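Local coordinates for reticulocyte binding protein (Streptococcus agalactiae COH1, PDB 3FAW) that probably hydrolyses alpha-1,6 glucosidic linkages in pullulan and related branched glucans as a secreted, cell-wall-attached pullulanase, at residues A[362-365]-A[366-369]; A[553-556]-A[557-560]. All coordinates share one frame; numbering follows the deposited sequence.

Interactions 1 and 2 show how a large TIM-barrel enzyme sets its local chain geometry with short local turns. Interaction 1 comes first along the chain, at the start of helix 367-381, between barrel strands 312-315 and 385-390. Interaction 2 follows after helix 544-551, in the loop that leads to barrel strand 566-568. Their centres lie about 44 Å apart, on opposite sides of the chain's centre, and their nearest atoms are about 34 Å apart, so the two share the eight-stranded barrel but do not touch. Each sits close to a different calcium ion: one between the barrel and the carbohydrate-binding module, the other beside a loop of the barrel itself.

Interaction 1: residues A[362-365]-A[366-369]. With CA (calcium ion), chain B.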
ATOM      1  N   PRO A 362     -21.007   9.518  -8.869  1.00 13.92           N
ATOM      2  CA  PRO A 362     -19.832  10.367  -8.602  1.00 13.82           C
ATOM      3  C   PRO A 362     -20.124  11.876  -8.472  1.00 13.52           C
ATOM      4  O   PRO A 362     -19.368  12.595  -7.817  1.00 13.70           O
ATOM      5  CB  PRO A 362     -18.909  10.088  -9.802  1.00 14.13           C
ATOM      6  CG  PRO A 362     -19.788   9.491 -10.851  1.00 14.82           C
ATOM      7  CD  PRO A 362     -20.876   8.771 -10.134  1.00 12.66           C
ATOM      8  N   LYS A 363     -21.207  12.341  -9.090  1.00 11.95           N
ATOM      9  CA  LYS A 363     -21.611  13.746  -9.007  1.00 11.45           C
ATOM     10  C   LYS A 363     -22.253  14.122  -7.661  1.00 10.96           C
ATOM     11  O   LYS A 363     -22.429  15.304  -7.377  1.00 11.78           O
ATOM     12  CB  LYS A 363     -22.538  14.103 -10.181  1.00 12.14           C
ATOM     13  CG  LYS A 363     -21.799  14.148 -11.518  1.00 15.16           C
ATOM     14  CD  LYS A 363     -22.697  13.861 -12.710  1.00 23.89           C
ATOM     15  CE  LYS A 363     -23.667  14.982 -12.981  1.00 24.63           C
ATOM     16  NZ  LYS A 363     -24.441  14.765 -14.237  1.00 27.16           N
ATOM     17  N   ASP A 364     -22.593  13.122  -6.846  1.00 11.24           N
ATOM     18  CA  ASP A 364     -23.065  13.328  -5.473  1.00 11.82           C
ATOM     19  C   ASP A 364     -21.921  12.970  -4.505  1.00 12.53           C
ATOM     20  O   ASP A 364     -21.615  11.794  -4.330  1.00 10.71           O
ATOM     21  CB  ASP A 364     -24.296  12.442  -5.220  1.00 12.38           C
ATOM     22  CG  ASP A 364     -24.852  12.562  -3.797  1.00 16.63           C
ATOM     23  OD1 ASP A 364     -24.242  13.243  -2.941  1.00 16.99           O
ATOM     24  OD2 ASP A 364     -25.917  11.956  -3.541  1.00 13.11           O
ATOM     25  N   PRO A 365     -21.296  13.980  -3.860  1.00 12.26           N
ATOM     26  CA  PRO A 365     -20.117  13.703  -3.027  1.00 11.07           C
ATOM     27  C   PRO A 365     -20.401  12.910  -1.742  1.00 11.05           C
ATOM     28  O   PRO A 365     -19.480  12.353  -1.150  1.00 10.25           O
ATOM     29  CB  PRO A 365     -19.577  15.102  -2.702  1.00 11.13           C
ATOM     30  CG  PRO A 365     -20.739  16.004  -2.818  1.00 10.20           C
ATOM     31  CD  PRO A 365     -21.642  15.413  -3.861  1.00 12.59           C
ATOM     32  N   SER A 366     -21.660  12.861  -1.320  1.00 12.12           N
ATOM     33  CA  SER A 366     -22.044  12.094  -0.139  1.00 12.69           C
ATOM     34  C   SER A 366     -22.154  10.593  -0.430  1.00 12.95           C
ATOM     35  O   SER A 366     -21.959   9.769   0.464  1.00 12.03           O
ATOM     36  CB  SER A 366     -23.371  12.620   0.422  1.00 12.63           C
ATOM     37  OG  SER A 366     -23.206  13.926   0.955  1.00 11.63           O
ATOM     38  N   ALA A 367     -22.450  10.247  -1.681  1.00 13.47           N
ATOM     39  CA  ALA A 367     -22.745   8.862  -2.058  1.00 13.09           C
ATOM     40  C   ALA A 367     -21.593   7.897  -1.759  1.00 12.52           C
ATOM     41  O   ALA A 367     -21.797   6.879  -1.106  1.00 12.69           O
ATOM     42  CB  ALA A 367     -23.127   8.789  -3.528  1.00 13.07           C
ATOM     43  N   ARG A 368     -20.387   8.230  -2.218  1.00 12.38           N
ATOM     44  CA  ARG A 368     -19.220   7.341  -2.069  1.00 12.09           C
ATOM     45  C   ARG A 368     -18.871   7.002  -0.621  1.00 11.96           C
ATOM     46  O   ARG A 368     -18.390   5.901  -0.343  1.00 12.71           O
ATOM     47  CB  ARG A 368     -17.996   7.925  -2.779  1.00 11.51           C
ATOM     48  CG  ARG A 368     -17.536   9.277  -2.224  1.00 13.05           C
ATOM     49  CD  ARG A 368     -17.576  10.332  -3.287  1.00 16.97           C
ATOM     50  NE  ARG A 368     -16.278  10.744  -3.765  1.00 16.77           N
ATOM     51  CZ  ARG A 368     -16.067  11.385  -4.911  1.00 13.78           C
ATOM     52  NH1 ARG A 368     -17.061  11.664  -5.750  1.00 17.52           N
ATOM     53  NH2 ARG A 368     -14.841  11.730  -5.229  1.00 10.55           N
ATOM     54  N   ILE A 369     -19.100   7.946   0.287  1.00 11.46           N
ATOM     55  CA  ILE A 369     -18.910   7.720   1.716  1.00 11.57           C
ATOM     56  C   ILE A 369     -19.924   6.682   2.204  1.00 11.57           C
ATOM     57  O   ILE A 369     -19.567   5.735   2.917  1.00  9.70           O
ATOM     58  CB  ILE A 369     -19.054   9.043   2.516  1.00 11.50           C
ATOM     59  CG1 ILE A 369     -17.903   9.992   2.170  1.00 14.34           C
ATOM     60  CG2 ILE A 369     -19.099   8.771   4.029  1.00 11.87           C
ATOM     61  CD1 ILE A 369     -18.037  11.386   2.769  1.00 12.52           C
TER
HETATM   62 CA    CA B   1     -23.044  17.470  -7.565  1.00 13.22          CA
HETATM   63  O   HOH W   1     -24.291  15.313  -1.141  1.00 13.59           O
HETATM   64  O   HOH W   2     -24.646  17.164  -9.388  1.00 11.35           O
HETATM   65  O   HOH W   3     -21.773  18.027  -9.514  1.00 13.08           O
HETATM   66  O   HOH W   4     -25.167  16.950  -6.415  1.00 18.52           O
HETATM   67  O   HOH W   5     -22.994  18.126  -5.135  1.00  8.17           O
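Asp-364 and Ser-366 meet where the loop turns into helix 367-381. OD1 of the aspartate accepts from Ser-366 N at 3.1 Å, and the donor comes from well above the carboxylate plane, 43° out of it. With CG swung opposite the backbone N (chi1 179°), the carboxylate can fold forward over the amide groups that begin the helix, where its negative charge probably suits the helix end.

The inner side of the turn is the closely packed one. Pro-362, Pro-365 and Arg-368 are buried there, and the arginine runs back beneath the chain that precedes it. Its CG stands between the backbone N and the carbonyl carbon (chi1 62°), and further bends at chi2 and chi3 bring CD to 3.5 Å from Pro-365 O. The guanidinium then presents its edge, in plane, to Pro-362 O, which lies 3.2 Å from NH1. NH2 is hydrogen-bonded to Leu-354 O, while Pro-365 O receives a hydrogen bond from Ser-223 OG.

The outer side is wetter and looser. One water lies between the two side chains, donating a hydrogen bond to Asp-364 OD1 at 2.7 Å and hydrogen-bonding with Ser-366 OG at 2.7 Å, so that OD1 is held both by an amide and by solvent. One residue earlier, Lys-363 O binds a calcium ion at 2.3 Å. Four waters share that metal, and Lys-165 O and Tyr-202 OH complete its shell of seven oxygens. Those last two residues belong to the carbohydrate-binding module, so the ion ties it to the catalytic barrel in the loop that leads into helix 367-381.

Aspartate followed by proline, with OD1 accepting a hydrogen bond from the amide two residues on, is an Asx turn serving as a helix N-terminal cap.

Interaction 2: residues A[553-556]-A[557-560]; sequences AQPG and NFEA
Pro-555 sets CG over one face of the Phe-558 ring, the two side chains crossing at a slant, a CH-pi contact between the two limbs of the turn. CG does the touching: it sits 3.8 Å from the centroid of the phenyl ring, 22° off the ring normal, and is displaced toward the rim, where CE2 of Phe-558 is nearest at 3.6 Å. Phe-558 sends its CB away from segment 553-556, yet its first torsion, which places CG between the backbone N and the carbonyl carbon (chi1 75°), folds the ring back over the proline. On the other flank, CD of the same proline is 4.3 Å from Ala-560 CB, a looser apolar contact.

Gly-556 and Asn-557 take the two corner positions of a type I beta turn, with backbone angles near those of its classic form, but the turn is open, with no bond from Phe-558 N to Pro-555 O; instead Pro-555 O lies 3.0 Å from Phe-558 O, two acceptors that cannot bond to each other. The turn lies in the loop between helix 544-551, which ends in a Schellman motif at Ala-553, and strand 566-568, the seventh strand of the TIM barrel. The next residue after the turn segment, Asp-561, is a ligand of a calcium ion that also binds Met-507, and Phe-558 packs against this methionine.

Asn-557 leans its amide back across the turn, so that OD1 comes to 3.7 Å from Pro-555 CB, while ND2 is hydrogen-bonded to Asp-518 OD1. Gly-556 N likewise donates to Asp-519 OD2, which joins both corner residues to the start of helix 518-525. Where the limbs part, a single water donates to Ala-553 O at 3.0 Å and to Ala-560 O at 2.7 Å, bridging two carbonyls across the mouth of the turn.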
ATOM      1  N   ALA A 553       9.025 -18.236   9.484  1.00 11.63           N
ATOM      2  CA  ALA A 553       8.944 -16.772   9.515  1.00 10.78           C
ATOM      3  C   ALA A 553      10.271 -16.158   9.958  1.00 10.79           C
ATOM      4  O   ALA A 553      10.301 -15.200  10.735  1.00 10.96           O
ATOM      5  CB  ALA A 553       7.792 -16.298  10.417  1.00 11.38           C
ATOM      6  N   GLN A 554      11.363 -16.722   9.457  1.00  9.81           N
ATOM      7  CA  GLN A 554      12.701 -16.222   9.730  1.00 11.08           C
ATOM      8  C   GLN A 554      13.445 -16.016   8.409  1.00 11.54           C
ATOM      9  O   GLN A 554      14.363 -16.771   8.084  1.00 12.80           O
ATOM     10  CB  GLN A 554      13.447 -17.194  10.642  1.00 12.01           C
ATOM     11  CG  GLN A 554      12.784 -17.354  12.006  1.00 11.15           C
ATOM     12  CD  GLN A 554      13.328 -18.510  12.808  1.00 10.46           C
ATOM     13  OE1 GLN A 554      14.516 -18.978  12.451  1.00 14.02           O
ATOM     14  NE2 GLN A 554      12.679 -18.986  13.739  1.00  5.41           N
ATOM     15  N   PRO A 555      13.039 -14.995   7.632  1.00 11.38           N
ATOM     16  CA  PRO A 555      13.693 -14.707   6.353  1.00 11.03           C
ATOM     17  C   PRO A 555      15.180 -14.404   6.485  1.00  9.94           C
ATOM     18  O   PRO A 555      15.619 -13.895   7.508  1.00 10.13           O
ATOM     19  CB  PRO A 555      12.939 -13.471   5.839  1.00 10.27           C
ATOM     20  CG  PRO A 555      12.295 -12.885   7.047  1.00 10.22           C
ATOM     21  CD  PRO A 555      11.939 -14.050   7.897  1.00 11.36           C
ATOM     22  N   GLY A 556      15.935 -14.714   5.438  1.00 11.90           N
ATOM     23  CA  GLY A 556      17.383 -14.538   5.435  1.00 12.38           C
ATOM     24  C   GLY A 556      17.873 -13.134   5.132  1.00 13.02           C
ATOM     25  O   GLY A 556      19.062 -12.855   5.305  1.00 13.64           O
ATOM     26  N   ASN A 557      16.981 -12.248   4.681  1.00 12.00           N
ATOM     27  CA  ASN A 557      17.380 -10.887   4.290  1.00 12.30           C
ATOM     28  C   ASN A 557      17.027  -9.784   5.304  1.00 12.78           C
ATOM     29  O   ASN A 557      17.397  -8.629   5.109  1.00 11.70           O
ATOM     30  CB  ASN A 557      16.841 -10.531   2.896  1.00 12.40           C
ATOM     31  CG  ASN A 557      15.329 -10.459   2.843  1.00 11.72           C
ATOM     32  OD1 ASN A 557      14.631 -11.009   3.699  1.00 10.83           O
ATOM     33  ND2 ASN A 557      14.812  -9.779   1.828  1.00 12.36           N
ATOM     34  N   PHE A 558      16.304 -10.135   6.364  1.00 12.73           N
ATOM     35  CA  PHE A 558      16.137  -9.238   7.512  1.00 13.42           C
ATOM     36  C   PHE A 558      15.836 -10.031   8.774  1.00 14.26           C
ATOM     37  O   PHE A 558      15.344 -11.159   8.697  1.00 14.69           O
ATOM     38  CB  PHE A 558      15.061  -8.164   7.257  1.00 12.96           C
ATOM     39  CG  PHE A 558      13.629  -8.663   7.323  1.00 10.97           C
ATOM     40  CD1 PHE A 558      12.943  -8.707   8.535  1.00 11.55           C
ATOM     41  CD2 PHE A 558      12.949  -9.021   6.166  1.00 10.65           C
ATOM     42  CE1 PHE A 558      11.619  -9.140   8.596  1.00  9.88           C
ATOM     43  CE2 PHE A 558      11.619  -9.449   6.212  1.00 11.25           C
ATOM     44  CZ  PHE A 558      10.955  -9.511   7.431  1.00 10.24           C
ATOM     45  N   GLU A 559      16.140  -9.436   9.926  1.00 15.08           N
ATOM     46  CA  GLU A 559      15.902 -10.081  11.218  1.00 16.96           C
ATOM     47  C   GLU A 559      14.464  -9.872  11.686  1.00 16.26           C
ATOM     48  O   GLU A 559      14.062  -8.750  12.000  1.00 15.77           O
ATOM     49  CB  GLU A 559      16.878  -9.542  12.276  1.00 18.20           C
ATOM     50  CG  GLU A 559      16.790 -10.220  13.652  1.00 22.11           C
ATOM     51  CD  GLU A 559      17.109 -11.710  13.618  1.00 24.22           C
ATOM     52  OE1 GLU A 559      17.873 -12.147  12.730  0.10 23.84           O
ATOM     53  OE2 GLU A 559      16.599 -12.442  14.491  0.10 23.40           O
ATOM     54  N   ALA A 560      13.695 -10.959  11.727  1.00 15.62           N
ATOM     55  CA  ALA A 560      12.365 -10.951  12.327  1.00 14.11           C
ATOM     56  C   ALA A 560      12.423 -11.643  13.690  1.00 14.77           C
ATOM     57  O   ALA A 560      12.548 -12.866  13.761  1.00 13.71           O
ATOM     58  CB  ALA A 560      11.374 -11.654  11.416  1.00 13.45           C
TER
HETATM   59  O   HOH W   6      10.498 -14.639  13.693  1.00  5.75           O